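Local coordinates for GGDEF family protein (Vibrio cholerae, PDB 5GZS) that is probably a diguanylate cyclase whose periplasmic portion carries two modules related to family 3 solute-binding proteins, the first holding a bound arginine, at residues 77-81 and 199-203; 92-98 and 133-139; 15-20 and 194-199; 256-262 and 429-433. All coordinates share one frame; numbering follows the deposited sequence.

Contact 1: 77-81 and 199-203; sequences EYTYL and IQKYQ. With ARG (arginine), chain B.
The Tyr78 ring has Gln203 CG over one face, 4.0 Å from the ring centroid and 17° off the normal, a CH-pi contact. At its edge Tyr78 OH donates to Gln200 OE1 (2.7 Å), from well above the carbonyl plane and not along a lone pair. Ile199 CG2 adds an oblique apolar touch. The Tyr80 ring is met at its edge, near its own plane, by Gln203 OE1; Tyr80 OH donates to Gln203 OE1, 2.5 Å between the oxygens. In this solute-binding-protein-like module, the start of strand 79-83 and the residue before it are thus tied to helix 189-218 through two phenols. Gln203 serves both rings because CG lies between backbone N and carbonyl carbon (chi1 59°) and the chain bends at chi2 (82°). Gln203 NE2 donates to Gln200 O at 3.1 Å, and OE1 also accepts a hydrogen bond from Arg207. Glu77, its chain extended, points away from the helix; its OE1 and OE2 accept from the bound arginine's N and NH1, both at 2.8 Å.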
loop_
_atom_site.group_PDB
_atom_site.type_symbol
_atom_site.label_atom_id
_atom_site.label_comp_id
_atom_site.label_asym_id
_atom_site.label_seq_id
_atom_site.Cartn_x
_atom_site.Cartn_y
_atom_site.Cartn_z
ATOM N N GLU A 77 -24.867 3.137 2.053
ATOM C CA GLU A 77 -25.122 4.548 1.859
ATOM C C GLU A 77 -24.028 5.116 0.952
ATOM O O GLU A 77 -22.848 5.120 1.309
ATOM C CB GLU A 77 -25.163 5.254 3.212
ATOM C CG GLU A 77 -25.430 6.737 3.188
ATOM C CD GLU A 77 -25.232 7.341 4.576
ATOM O OE1 GLU A 77 -24.200 6.995 5.211
ATOM O OE2 GLU A 77 -26.089 8.147 5.030
ATOM N N TYR A 78 -24.408 5.573 -0.234
ATOM C CA TYR A 78 -23.424 6.155 -1.145
ATOM C C TYR A 78 -22.850 7.433 -0.514
ATOM O O TYR A 78 -23.598 8.306 -0.048
ATOM C CB TYR A 78 -24.043 6.440 -2.509
ATOM C CG TYR A 78 -24.182 5.226 -3.401
ATOM C CD1 TYR A 78 -25.243 4.343 -3.253
ATOM C CD2 TYR A 78 -23.262 4.975 -4.415
ATOM C CE1 TYR A 78 -25.366 3.245 -4.078
ATOM C CE2 TYR A 78 -23.378 3.892 -5.232
ATOM C CZ TYR A 78 -24.418 3.025 -5.067
ATOM O OH TYR A 78 -24.532 1.932 -5.909
ATOM N N THR A 79 -21.522 7.518 -0.490
ATOM C CA THR A 79 -20.830 8.565 0.235
ATOM C C THR A 79 -19.756 9.198 -0.636
ATOM O O THR A 79 -18.937 8.498 -1.237
ATOM C CB THR A 79 -20.204 8.023 1.536
ATOM O OG1 THR A 79 -21.252 7.604 2.427
ATOM C CG2 THR A 79 -19.351 9.103 2.234
ATOM N N TYR A 80 -19.774 10.528 -0.712
ATOM C CA TYR A 80 -18.965 11.233 -1.706
ATOM C C TYR A 80 -18.095 12.326 -1.093
ATOM O O TYR A 80 -18.466 12.970 -0.082
ATOM C CB TYR A 80 -19.860 11.857 -2.809
ATOM C CG TYR A 80 -20.812 10.887 -3.506
ATOM C CD1 TYR A 80 -22.076 10.617 -2.964
ATOM C CD2 TYR A 80 -20.467 10.282 -4.707
ATOM C CE1 TYR A 80 -22.948 9.758 -3.574
ATOM C CE2 TYR A 80 -21.340 9.414 -5.347
ATOM C CZ TYR A 80 -22.583 9.150 -4.760
ATOM O OH TYR A 80 -23.465 8.288 -5.350
ATOM N N LEU A 81 -16.926 12.512 -1.712
ATOM C CA LEU A 81 -16.157 13.743 -1.558
ATOM C C LEU A 81 -16.665 14.728 -2.604
ATOM O O LEU A 81 -16.511 14.492 -3.812
ATOM C CB LEU A 81 -14.650 13.503 -1.741
ATOM C CG LEU A 81 -13.780 14.775 -1.755
ATOM C CD1 LEU A 81 -13.840 15.546 -0.416
ATOM C CD2 LEU A 81 -12.368 14.414 -2.114
ATOM N N ILE A 199 -30.818 2.531 -6.796
ATOM C CA ILE A 199 -30.003 3.600 -6.256
ATOM C C ILE A 199 -28.722 3.794 -7.061
ATOM O O ILE A 199 -28.305 4.930 -7.322
ATOM C CB ILE A 199 -29.622 3.346 -4.792
ATOM C CG1 ILE A 199 -30.867 3.151 -3.953
ATOM C CG2 ILE A 199 -28.807 4.504 -4.259
ATOM C CD1 ILE A 199 -31.941 4.197 -4.216
ATOM N N GLN A 200 -28.091 2.683 -7.438
ATOM C CA GLN A 200 -26.877 2.760 -8.269
ATOM C C GLN A 200 -27.184 3.467 -9.588
ATOM O O GLN A 200 -26.482 4.388 -9.997
ATOM C CB GLN A 200 -26.329 1.368 -8.529
ATOM C CG GLN A 200 -25.316 1.294 -9.615
ATOM C CD GLN A 200 -23.923 1.196 -9.080
ATOM O OE1 GLN A 200 -23.437 2.092 -8.385
ATOM N NE2 GLN A 200 -23.270 0.069 -9.364
ATOM N N LYS A 201 -28.276 3.051 -10.215
ATOM C CA LYS A 201 -28.755 3.628 -11.452
ATOM C C LYS A 201 -29.036 5.104 -11.241
ATOM O O LYS A 201 -28.738 5.943 -12.100
ATOM C CB LYS A 201 -30.023 2.873 -11.924
ATOM C CG LYS A 201 -30.726 3.436 -13.170
ATOM C CD LYS A 201 -29.735 3.635 -14.324
ATOM C CE LYS A 201 -30.423 3.846 -15.675
ATOM N NZ LYS A 201 -29.854 4.967 -16.498
ATOM N N TYR A 202 -29.598 5.420 -10.076
ATOM C CA TYR A 202 -30.048 6.764 -9.816
ATOM C C TYR A 202 -28.863 7.674 -9.734
ATOM O O TYR A 202 -28.844 8.685 -10.405
ATOM C CB TYR A 202 -30.878 6.827 -8.546
ATOM C CG TYR A 202 -31.355 8.217 -8.179
ATOM C CD1 TYR A 202 -30.545 9.085 -7.452
ATOM C CD2 TYR A 202 -32.624 8.653 -8.539
ATOM C CE1 TYR A 202 -30.981 10.352 -7.104
ATOM C CE2 TYR A 202 -33.068 9.930 -8.196
ATOM C CZ TYR A 202 -32.244 10.763 -7.475
ATOM O OH TYR A 202 -32.687 12.007 -7.125
ATOM N N GLN A 203 -27.849 7.324 -8.936
ATOM C CA GLN A 203 -26.722 8.250 -8.755
ATOM C C GLN A 203 -25.746 8.226 -9.936
ATOM O O GLN A 203 -25.141 9.243 -10.260
ATOM C CB GLN A 203 -26.001 7.987 -7.422
ATOM C CG GLN A 203 -25.390 6.601 -7.175
ATOM C CD GLN A 203 -24.018 6.424 -7.820
ATOM O OE1 GLN A 203 -23.076 7.180 -7.567
ATOM N NE2 GLN A 203 -23.915 5.429 -8.680
HETATM N N ARG B . -24.906 7.258 7.856
HETATM C CA ARG B . -24.052 8.273 8.455
HETATM C C ARG B . -24.491 8.576 9.883
HETATM O O ARG B . -23.708 9.038 10.711
HETATM C CB ARG B . -24.069 9.539 7.618
HETATM C CG ARG B . -25.423 10.218 7.546
HETATM C CD ARG B . -25.382 11.243 6.434
HETATM N NE ARG B . -26.604 12.014 6.354
HETATM C CZ ARG B . -27.743 11.549 5.861
HETATM N NH1 ARG B . -27.822 10.300 5.413
HETATM N NH2 ARG B . -28.806 12.334 5.834
HETATM O OXT ARG B . -25.643 8.363 10.242
#

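Contact 2: 92-98 and 133-139; sequences LRLVGIP and RVDGVVD
Asp135 and Leu94 lose the most surface here, and they meet where the loop leading into strand 137-140 passes the start of strand 94-98, its parallel neighbour in an alpha/beta solute-binding-protein-like module. The strand segments approach to 4.8 Å with their directions 30° apart. Asp135 brings its carboxylate to the backbone N-H at the start of strand 94-98: OD2 accepts a hydrogen bond from Leu94 N at 3.1 Å through its anti lone pair, while Arg93 N is a weak second donor. Arg93, its chain bent at chi2 and chi3, brings its guanidinium back to the same oxygen, with NH2 3.2 Å from Asp135 OD2 in a salt bridge whose hydrogen bond is weak; the two flat groups are 52° apart. OD2 is therefore approached by three N-H groups. Leu94 faces the other segment as well: its O takes a weak bond from Asp135 N, and CD1 lies 3.4 Å from the aliphatic Arg133 CG. The register proper rests on Gly96, which bridges Val137 in the usual parallel way, donating N to Gly136 O at 2.7 Å and accepting a hydrogen bond from Val138 N on its own O at 3.1 Å. With Gly96 lacking a side chain, Val134 CG1 and Val137 CG2 lie against its backbone. On the face that carries Val95 and Val138, Val95 CG1 meets Val138 CG2 at 4.0 Å.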
loop_
_atom_site.group_PDB
_atom_site.type_symbol
_atom_site.label_atom_id
_atom_site.label_comp_id
_atom_site.label_asym_id
_atom_site.label_seq_id
_atom_site.Cartn_x
_atom_site.Cartn_y
_atom_site.Cartn_z
ATOM N N LEU A 92 -6.356 17.055 0.520
ATOM C CA LEU A 92 -7.030 18.155 1.202
ATOM C C LEU A 92 -6.403 18.428 2.554
ATOM O O LEU A 92 -5.884 17.519 3.202
ATOM C CB LEU A 92 -8.518 17.845 1.375
ATOM C CG LEU A 92 -9.154 16.984 0.281
ATOM C CD1 LEU A 92 -10.581 16.633 0.665
ATOM C CD2 LEU A 92 -9.090 17.674 -1.091
ATOM N N ARG A 93 -6.447 19.687 2.974
ATOM C CA ARG A 93 -5.993 20.056 4.307
ATOM C C ARG A 93 -7.195 20.522 5.130
ATOM O O ARG A 93 -7.188 20.439 6.355
ATOM C CB ARG A 93 -4.908 21.124 4.219
ATOM C CG ARG A 93 -3.841 20.817 3.168
ATOM C CD ARG A 93 -3.402 22.108 2.508
ATOM N NE ARG A 93 -4.545 22.769 1.877
ATOM C CZ ARG A 93 -4.848 24.053 2.044
ATOM N NH1 ARG A 93 -4.095 24.811 2.839
ATOM N NH2 ARG A 93 -5.911 24.570 1.434
ATOM N N LEU A 94 -8.238 20.976 4.429
ATOM C CA LEU A 94 -9.537 21.281 5.024
ATOM C C LEU A 94 -10.606 20.427 4.398
ATOM O O LEU A 94 -10.619 20.263 3.182
ATOM C CB LEU A 94 -9.916 22.741 4.826
ATOM C CG LEU A 94 -9.191 23.748 5.695
ATOM C CD1 LEU A 94 -8.644 24.861 4.814
ATOM C CD2 LEU A 94 -10.139 24.280 6.735
ATOM N N VAL A 95 -11.500 19.894 5.224
ATOM C CA VAL A 95 -12.674 19.151 4.760
ATOM C C VAL A 95 -13.899 19.550 5.572
ATOM O O VAL A 95 -13.836 19.643 6.800
ATOM C CB VAL A 95 -12.505 17.617 4.870
ATOM C CG1 VAL A 95 -13.779 16.918 4.467
ATOM C CG2 VAL A 95 -11.422 17.137 3.963
ATOM N N GLY A 96 -15.011 19.780 4.883
ATOM C CA GLY A 96 -16.275 20.072 5.536
ATOM C C GLY A 96 -16.913 18.771 5.990
ATOM O O GLY A 96 -16.850 17.751 5.289
ATOM N N ILE A 97 -17.510 18.798 7.172
ATOM C CA ILE A 97 -18.070 17.589 7.750
ATOM C C ILE A 97 -19.452 17.864 8.311
ATOM O O ILE A 97 -19.622 18.761 9.153
ATOM C CB ILE A 97 -17.176 17.013 8.879
ATOM C CG1 ILE A 97 -15.764 16.693 8.371
ATOM C CG2 ILE A 97 -17.821 15.772 9.494
ATOM C CD1 ILE A 97 -15.665 15.441 7.501
ATOM N N PRO A 98 -20.448 17.086 7.854
ATOM C CA PRO A 98 -21.813 17.199 8.377
ATOM C C PRO A 98 -21.804 16.891 9.861
ATOM O O PRO A 98 -21.157 15.936 10.294
ATOM C CB PRO A 98 -22.597 16.137 7.602
ATOM C CG PRO A 98 -21.689 15.661 6.533
ATOM C CD PRO A 98 -20.293 15.924 6.975
ATOM N N ARG A 133 -13.140 28.506 2.461
ATOM C CA ARG A 133 -11.866 27.959 2.909
ATOM C C ARG A 133 -11.838 26.441 2.770
ATOM O O ARG A 133 -10.775 25.843 2.601
ATOM C CB ARG A 133 -11.592 28.359 4.360
ATOM C CG ARG A 133 -10.310 27.777 4.933
ATOM C CD ARG A 133 -9.084 28.363 4.253
ATOM N NE ARG A 133 -9.299 29.745 3.835
ATOM C CZ ARG A 133 -9.110 30.189 2.597
ATOM N NH1 ARG A 133 -8.699 29.359 1.648
ATOM N NH2 ARG A 133 -9.330 31.464 2.307
ATOM N N VAL A 134 -13.012 25.823 2.842
ATOM C CA VAL A 134 -13.124 24.374 2.723
ATOM C C VAL A 134 -12.653 23.895 1.354
ATOM O O VAL A 134 -13.004 24.476 0.328
ATOM C CB VAL A 134 -14.570 23.900 2.954
ATOM C CG1 VAL A 134 -14.616 22.385 3.092
ATOM C CG2 VAL A 134 -15.160 24.572 4.184
ATOM N N ASP A 135 -11.856 22.831 1.348
ATOM C CA ASP A 135 -11.343 22.280 0.124
ATOM C C ASP A 135 -12.300 21.305 -0.476
ATOM O O ASP A 135 -12.336 21.102 -1.669
ATOM C CB ASP A 135 -10.051 21.562 0.410
ATOM C CG ASP A 135 -8.924 22.483 0.616
ATOM O OD1 ASP A 135 -8.764 23.382 -0.189
ATOM O OD2 ASP A 135 -8.200 22.300 1.585
ATOM N N GLY A 136 -13.068 20.690 0.399
ATOM C CA GLY A 136 -13.995 19.643 0.019
ATOM C C GLY A 136 -14.885 19.164 1.150
ATOM O O GLY A 136 -14.517 19.181 2.324
ATOM N N VAL A 137 -16.071 18.710 0.782
ATOM C CA VAL A 137 -17.037 18.251 1.759
ATOM C C VAL A 137 -17.292 16.754 1.599
ATOM O O VAL A 137 -17.425 16.246 0.477
ATOM C CB VAL A 137 -18.357 19.031 1.615
ATOM C CG1 VAL A 137 -19.579 18.138 1.890
ATOM C CG2 VAL A 137 -18.326 20.293 2.480
ATOM N N VAL A 138 -17.334 16.044 2.721
ATOM C CA VAL A 138 -17.700 14.643 2.686
ATOM C C VAL A 138 -19.153 14.487 3.132
ATOM O O VAL A 138 -19.489 14.805 4.268
ATOM C CB VAL A 138 -16.760 13.784 3.567
ATOM C CG1 VAL A 138 -17.351 12.410 3.806
ATOM C CG2 VAL A 138 -15.391 13.660 2.904
ATOM N N ASP A 139 -20.017 14.012 2.238
ATOM C CA ASP A 139 -21.420 13.824 2.600
ATOM C C ASP A 139 -22.134 12.766 1.755
ATOM O O ASP A 139 -21.602 12.269 0.750
ATOM C CB ASP A 139 -22.164 15.151 2.499
ATOM C CG ASP A 139 -23.338 15.248 3.475
ATOM O OD1 ASP A 139 -23.663 14.244 4.159
ATOM O OD2 ASP A 139 -23.944 16.339 3.545
#

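Contact 3: 15-20 and 194-199; sequences VVTRVL and LLRESI
Ile199 turns CG1 anti to its carbonyl carbon (chi1 -57°) and folds CD1 round with chi2 of -47°, which delivers that methyl to Val15, Val16 and Val19 together; Val19, with CG1 opposite its own N, splays one methyl toward Ile199 and the other toward Leu195. The arrangement is a helix-helix packing within the solute-binding-protein-like module that holds the arginine: the short axes of 15-20 and 194-199 pass 10.9 Å apart and run more nearly antiparallel than parallel, at 132°. The touching is almost wholly aliphatic. Ile199 CD1 lies 3.7 Å from Val16 CG2, the two side chains meeting at about a right angle, and 4.0 Å from Val15 CG2, past which it slides in the opposite direction. One turn along helix 15-28, and one turn back along the other, Val19 CG1 comes to 4.0 Å from Leu195 CD2, and Leu20 CD1 closes on Leu195 CD1. No hydrogen bond joins the two segments. Behind this interface, Val16 also touches Asn57 of the arginine pocket, so the packing backs onto the binding site without entering it. Ser198 is the one polar side chain that takes part; its OG rests near Val19 CG1, and Ser198 OG donates to Leu194 O, 2.8 Å away, an oxygen that Ser198 N reaches from the opposite face of the carbonyl plane.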
loop_
_atom_site.group_PDB
_atom_site.type_symbol
_atom_site.label_atom_id
_atom_site.label_comp_id
_atom_site.label_asym_id
_atom_site.label_seq_id
_atom_site.Cartn_x
_atom_site.Cartn_y
_atom_site.Cartn_z
ATOM N N VAL A 15 -33.142 9.936 -1.690
ATOM C CA VAL A 15 -33.713 9.046 -2.621
ATOM C C VAL A 15 -33.864 7.664 -2.036
ATOM O O VAL A 15 -34.768 6.964 -2.368
ATOM C CB VAL A 15 -32.929 9.078 -3.932
ATOM C CG1 VAL A 15 -31.469 9.062 -3.661
ATOM C CG2 VAL A 15 -33.307 7.949 -4.838
ATOM N N VAL A 16 -32.985 7.284 -1.137
ATOM C CA VAL A 16 -33.101 5.946 -0.564
ATOM C C VAL A 16 -34.237 5.876 0.455
ATOM O O VAL A 16 -34.850 4.819 0.637
ATOM C CB VAL A 16 -31.767 5.487 0.081
ATOM C CG1 VAL A 16 -31.912 4.157 0.780
ATOM C CG2 VAL A 16 -30.673 5.385 -0.979
ATOM N N THR A 17 -34.556 6.998 1.089
ATOM C CA THR A 17 -35.631 7.001 2.075
ATOM C C THR A 17 -36.973 6.915 1.363
ATOM O O THR A 17 -37.889 6.210 1.797
ATOM C CB THR A 17 -35.582 8.261 2.974
ATOM O OG1 THR A 17 -34.339 8.293 3.686
ATOM C CG2 THR A 17 -36.721 8.258 3.985
ATOM N N ARG A 18 -37.069 7.637 0.254
ATOM C CA ARG A 18 -38.217 7.568 -0.635
ATOM C C ARG A 18 -38.402 6.176 -1.224
ATOM O O ARG A 18 -39.500 5.602 -1.117
ATOM C CB ARG A 18 -38.068 8.583 -1.749
ATOM C CG ARG A 18 -38.513 9.935 -1.344
ATOM C CD ARG A 18 -37.633 10.984 -1.900
ATOM N NE ARG A 18 -37.268 10.786 -3.297
ATOM C CZ ARG A 18 -36.197 11.375 -3.823
ATOM N NH1 ARG A 18 -35.434 12.134 -3.034
ATOM N NH2 ARG A 18 -35.868 11.190 -5.100
ATOM N N VAL A 19 -37.344 5.618 -1.822
ATOM C CA VAL A 19 -37.472 4.306 -2.479
ATOM C C VAL A 19 -37.828 3.233 -1.461
ATOM O O VAL A 19 -38.732 2.443 -1.673
ATOM C CB VAL A 19 -36.180 3.904 -3.233
ATOM C CG1 VAL A 19 -36.200 2.441 -3.589
ATOM C CG2 VAL A 19 -35.979 4.791 -4.471
ATOM N N LEU A 20 -37.137 3.236 -0.335
ATOM C CA LEU A 20 -37.362 2.234 0.675
ATOM C C LEU A 20 -38.761 2.373 1.298
ATOM O O LEU A 20 -39.493 1.384 1.402
ATOM C CB LEU A 20 -36.271 2.324 1.736
ATOM C CG LEU A 20 -36.255 1.338 2.916
ATOM C CD1 LEU A 20 -36.259 -0.127 2.454
ATOM C CD2 LEU A 20 -35.069 1.628 3.898
ATOM N N LEU A 194 -33.745 -4.435 -5.314
ATOM C CA LEU A 194 -34.270 -3.160 -5.738
ATOM C C LEU A 194 -33.412 -1.985 -5.250
ATOM O O LEU A 194 -33.264 -0.965 -5.957
ATOM C CB LEU A 194 -35.697 -3.020 -5.241
ATOM C CG LEU A 194 -36.333 -1.649 -5.403
ATOM C CD1 LEU A 194 -36.381 -1.251 -6.865
ATOM C CD2 LEU A 194 -37.726 -1.664 -4.783
ATOM N N LEU A 195 -32.853 -2.120 -4.049
ATOM C CA LEU A 195 -32.056 -1.046 -3.458
ATOM C C LEU A 195 -30.677 -0.982 -4.099
ATOM O O LEU A 195 -30.108 0.103 -4.277
ATOM C CB LEU A 195 -31.922 -1.232 -1.942
ATOM C CG LEU A 195 -33.194 -0.962 -1.143
ATOM C CD1 LEU A 195 -33.020 -1.350 0.326
ATOM C CD2 LEU A 195 -33.534 0.505 -1.275
ATOM N N ARG A 196 -30.148 -2.147 -4.447
ATOM C CA ARG A 196 -28.866 -2.220 -5.108
ATOM C C ARG A 196 -28.932 -1.510 -6.430
ATOM O O ARG A 196 -28.130 -0.634 -6.729
ATOM C CB ARG A 196 -28.435 -3.663 -5.368
ATOM C CG ARG A 196 -28.020 -4.465 -4.196
ATOM C CD ARG A 196 -27.274 -5.690 -4.716
ATOM N NE ARG A 196 -28.075 -6.450 -5.676
ATOM C CZ ARG A 196 -28.821 -7.504 -5.350
ATOM N NH1 ARG A 196 -28.868 -7.916 -4.083
ATOM N NH2 ARG A 196 -29.517 -8.146 -6.288
ATOM N N GLU A 197 -29.881 -1.916 -7.253
ATOM C CA GLU A 197 -29.841 -1.469 -8.616
ATOM C C GLU A 197 -30.442 -0.093 -8.782
ATOM O O GLU A 197 -29.886 0.725 -9.526
ATOM C CB GLU A 197 -30.545 -2.457 -9.520
ATOM C CG GLU A 197 -30.109 -3.867 -9.340
ATOM C CD GLU A 197 -30.965 -4.804 -10.118
ATOM O OE1 GLU A 197 -31.799 -4.301 -10.897
ATOM O OE2 GLU A 197 -30.824 -6.027 -9.937
ATOM N N SER A 198 -31.547 0.211 -8.113
ATOM C CA SER A 198 -32.204 1.471 -8.491
ATOM C C SER A 198 -31.399 2.651 -7.989
ATOM O O SER A 198 -31.264 3.631 -8.689
ATOM C CB SER A 198 -33.673 1.539 -8.009
ATOM O OG SER A 198 -33.805 1.671 -6.607
ATOM N N ILE A 199 -30.818 2.531 -6.796
ATOM C CA ILE A 199 -30.003 3.600 -6.256
ATOM C C ILE A 199 -28.722 3.794 -7.061
ATOM O O ILE A 199 -28.305 4.930 -7.322
ATOM C CB ILE A 199 -29.622 3.346 -4.792
ATOM C CG1 ILE A 199 -30.867 3.151 -3.953
ATOM C CG2 ILE A 199 -28.807 4.504 -4.259
ATOM C CD1 ILE A 199 -31.941 4.197 -4.216
#

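Contact 4: 256-262 and 429-433; sequences ACEMLLL and LFSRA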
loop_
_atom_site.group_PDB
_atom_site.type_symbol
_atom_site.label_atom_id
_atom_site.label_comp_id
_atom_site.label_asym_id
_atom_site.label_seq_id
_atom_site.Cartn_x
_atom_site.Cartn_y
_atom_site.Cartn_z
ATOM N N ALA A 256 -15.175 4.273 -21.229
ATOM C CA ALA A 256 -15.018 5.693 -21.006
ATOM C C ALA A 256 -15.596 6.439 -22.193
ATOM O O ALA A 256 -16.231 7.492 -22.021
ATOM C CB ALA A 256 -13.590 6.062 -20.810
ATOM N N CYS A 257 -15.396 5.906 -23.399
ATOM C CA CYS A 257 -15.932 6.615 -24.577
ATOM C C CYS A 257 -17.469 6.612 -24.523
ATOM O O CYS A 257 -18.127 7.504 -25.062
ATOM C CB CYS A 257 -15.441 6.003 -25.898
ATOM S SG CYS A 257 -13.682 6.240 -26.242
ATOM N N GLU A 258 -18.018 5.605 -23.851
ATOM C CA GLU A 258 -19.454 5.457 -23.733
ATOM C C GLU A 258 -19.948 6.400 -22.644
ATOM O O GLU A 258 -20.944 7.105 -22.817
ATOM C CB GLU A 258 -19.819 3.999 -23.441
ATOM C CG GLU A 258 -20.232 3.238 -24.703
ATOM C CD GLU A 258 -19.719 1.810 -24.739
ATOM O OE1 GLU A 258 -19.592 1.256 -25.854
ATOM O OE2 GLU A 258 -19.431 1.257 -23.656
HETATM N N MSE A 259 -19.211 6.423 -21.541
HETATM C CA MSE A 259 -19.428 7.370 -20.464
HETATM C C MSE A 259 -19.597 8.811 -20.988
HETATM O O MSE A 259 -20.361 9.591 -20.432
HETATM C CB MSE A 259 -18.253 7.305 -19.471
HETATM C CG MSE A 259 -18.616 7.692 -18.044
HETATM SE SE MSE A 259 -19.699 6.217 -17.314
HETATM C CE MSE A 259 -18.380 5.359 -16.190
ATOM N N LEU A 260 -18.890 9.168 -22.055
ATOM C CA LEU A 260 -18.865 10.560 -22.482
ATOM C C LEU A 260 -19.709 10.807 -23.724
ATOM O O LEU A 260 -19.779 11.933 -24.223
ATOM C CB LEU A 260 -17.432 11.014 -22.751
ATOM C CG LEU A 260 -16.401 10.866 -21.639
ATOM C CD1 LEU A 260 -15.026 10.658 -22.279
ATOM C CD2 LEU A 260 -16.401 12.107 -20.761
ATOM N N LEU A 261 -20.341 9.747 -24.209
ATOM C CA LEU A 261 -21.153 9.776 -25.419
ATOM C C LEU A 261 -20.373 10.284 -26.603
ATOM O O LEU A 261 -20.934 10.930 -27.492
ATOM C CB LEU A 261 -22.406 10.620 -25.232
ATOM C CG LEU A 261 -23.492 10.036 -24.332
ATOM C CD1 LEU A 261 -24.758 10.799 -24.620
ATOM C CD2 LEU A 261 -23.679 8.548 -24.582
ATOM N N LEU A 262 -19.079 9.972 -26.621
ATOM C CA LEU A 262 -18.279 10.125 -27.821
ATOM C C LEU A 262 -18.197 8.802 -28.563
ATOM O O LEU A 262 -18.254 7.732 -27.960
ATOM C CB LEU A 262 -16.872 10.591 -27.486
ATOM C CG LEU A 262 -16.698 11.710 -26.478
ATOM C CD1 LEU A 262 -15.282 11.672 -26.058
ATOM C CD2 LEU A 262 -17.045 13.065 -27.099
ATOM N N LEU A 429 -11.260 15.122 -19.589
ATOM C CA LEU A 429 -12.570 14.489 -19.649
ATOM C C LEU A 429 -12.438 12.987 -19.460
ATOM O O LEU A 429 -13.201 12.381 -18.696
ATOM C CB LEU A 429 -13.263 14.807 -20.972
ATOM C CG LEU A 429 -13.627 16.284 -21.075
ATOM C CD1 LEU A 429 -13.998 16.684 -22.498
ATOM C CD2 LEU A 429 -14.760 16.585 -20.071
ATOM N N PHE A 430 -11.463 12.378 -20.132
ATOM C CA PHE A 430 -11.290 10.936 -20.001
ATOM C C PHE A 430 -10.885 10.583 -18.560
ATOM O O PHE A 430 -11.284 9.545 -18.046
ATOM C CB PHE A 430 -10.274 10.398 -21.029
ATOM C CG PHE A 430 -10.915 9.938 -22.338
ATOM C CD1 PHE A 430 -11.204 10.842 -23.352
ATOM C CD2 PHE A 430 -11.251 8.619 -22.532
ATOM C CE1 PHE A 430 -11.803 10.424 -24.541
ATOM C CE2 PHE A 430 -11.855 8.188 -23.714
ATOM C CZ PHE A 430 -12.129 9.091 -24.725
ATOM N N SER A 431 -10.137 11.452 -17.886
ATOM C CA SER A 431 -9.837 11.193 -16.476
ATOM C C SER A 431 -11.120 10.997 -15.637
ATOM O O SER A 431 -11.246 10.013 -14.889
ATOM C CB SER A 431 -8.995 12.315 -15.906
ATOM O OG SER A 431 -7.720 12.334 -16.519
ATOM N N ARG A 432 -12.084 11.904 -15.784
ATOM C CA ARG A 432 -13.356 11.754 -15.080
ATOM C C ARG A 432 -14.078 10.486 -15.478
ATOM O O ARG A 432 -14.555 9.761 -14.615
ATOM C CB ARG A 432 -14.253 12.956 -15.327
ATOM C CG ARG A 432 -13.671 14.249 -14.794
ATOM C CD ARG A 432 -14.553 15.430 -15.165
ATOM N NE ARG A 432 -15.907 15.315 -14.625
ATOM C CZ ARG A 432 -16.824 16.261 -14.768
ATOM N NH1 ARG A 432 -16.515 17.374 -15.428
ATOM N NH2 ARG A 432 -18.039 16.105 -14.263
ATOM N N ALA A 433 -14.166 10.197 -16.773
ATOM C CA ALA A 433 -14.902 9.000 -17.184
ATOM C C ALA A 433 -14.303 7.750 -16.537
ATOM O O ALA A 433 -15.024 6.858 -16.086
ATOM C CB ALA A 433 -14.913 8.857 -18.701
#
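Phe430 of helix 421-435 reaches across to the end of helix 248-259, the two helices packing in the second solute-binding-protein-like module, whose sheet includes strands 226-230 and 414-417. From CB, which only carries the ring across, CG is the first atom to approach the partner and lies 4.2 Å from Leu260 CD1. That methyl stands over the centre of one face, 3.9 Å from the ring centroid and 8° off the normal, a CH-pi contact. Along one side of the ring CD2 meets Ala256 CB at 3.9 Å; along the other CE1 has Leu262 CD1 obliquely at 4.0 Å. At the tip CZ lies 3.6 Å from Cys257 SG, which is in the ring plane, a sulfur-aromatic contact at the edge. The same sulfur is joined to Cys264 in a disulfide. Leu261, with positive phi (56°), ends the helix in a Schellman motif, in which Leu261 N bonds to Glu258 O and Leu262 N more weakly to Cys257 O, and the turn brings Leu262 to the ring. Ala433 CB fits among Ala256 CB (3.7 Å), the selenomethionine Met259 and Leu260. Bent at chi2 and chi3, Met259 carries its CE to 3.7 Å from Ala433 O.

How the contacts relate
All four contacts are largely buried, but their chemistry follows their place. Contacts 1 and 3 share helix 189-218, with centres about 10 Å apart: successive parts of that helix, with Ile199 common to both, meet a second helix mainly through aliphatic groups and then two phenols through amides. Contacts 1 and 2 join in one sheet, where strands 79-83 and 137-140 are neighbours and Tyr80 N probably bonds to Asp139 O; contact 2 is the most polar, combining backbone bonds with those to the Asp135 carboxylate and a salt bridge from solvent-exposed Arg93. Contact 4 stands apart, about 9 Å from contact 1 between nearest atoms; like contact 3, it has no hydrogen bond across it, yet helix 189-218 extends to it, through Leu211.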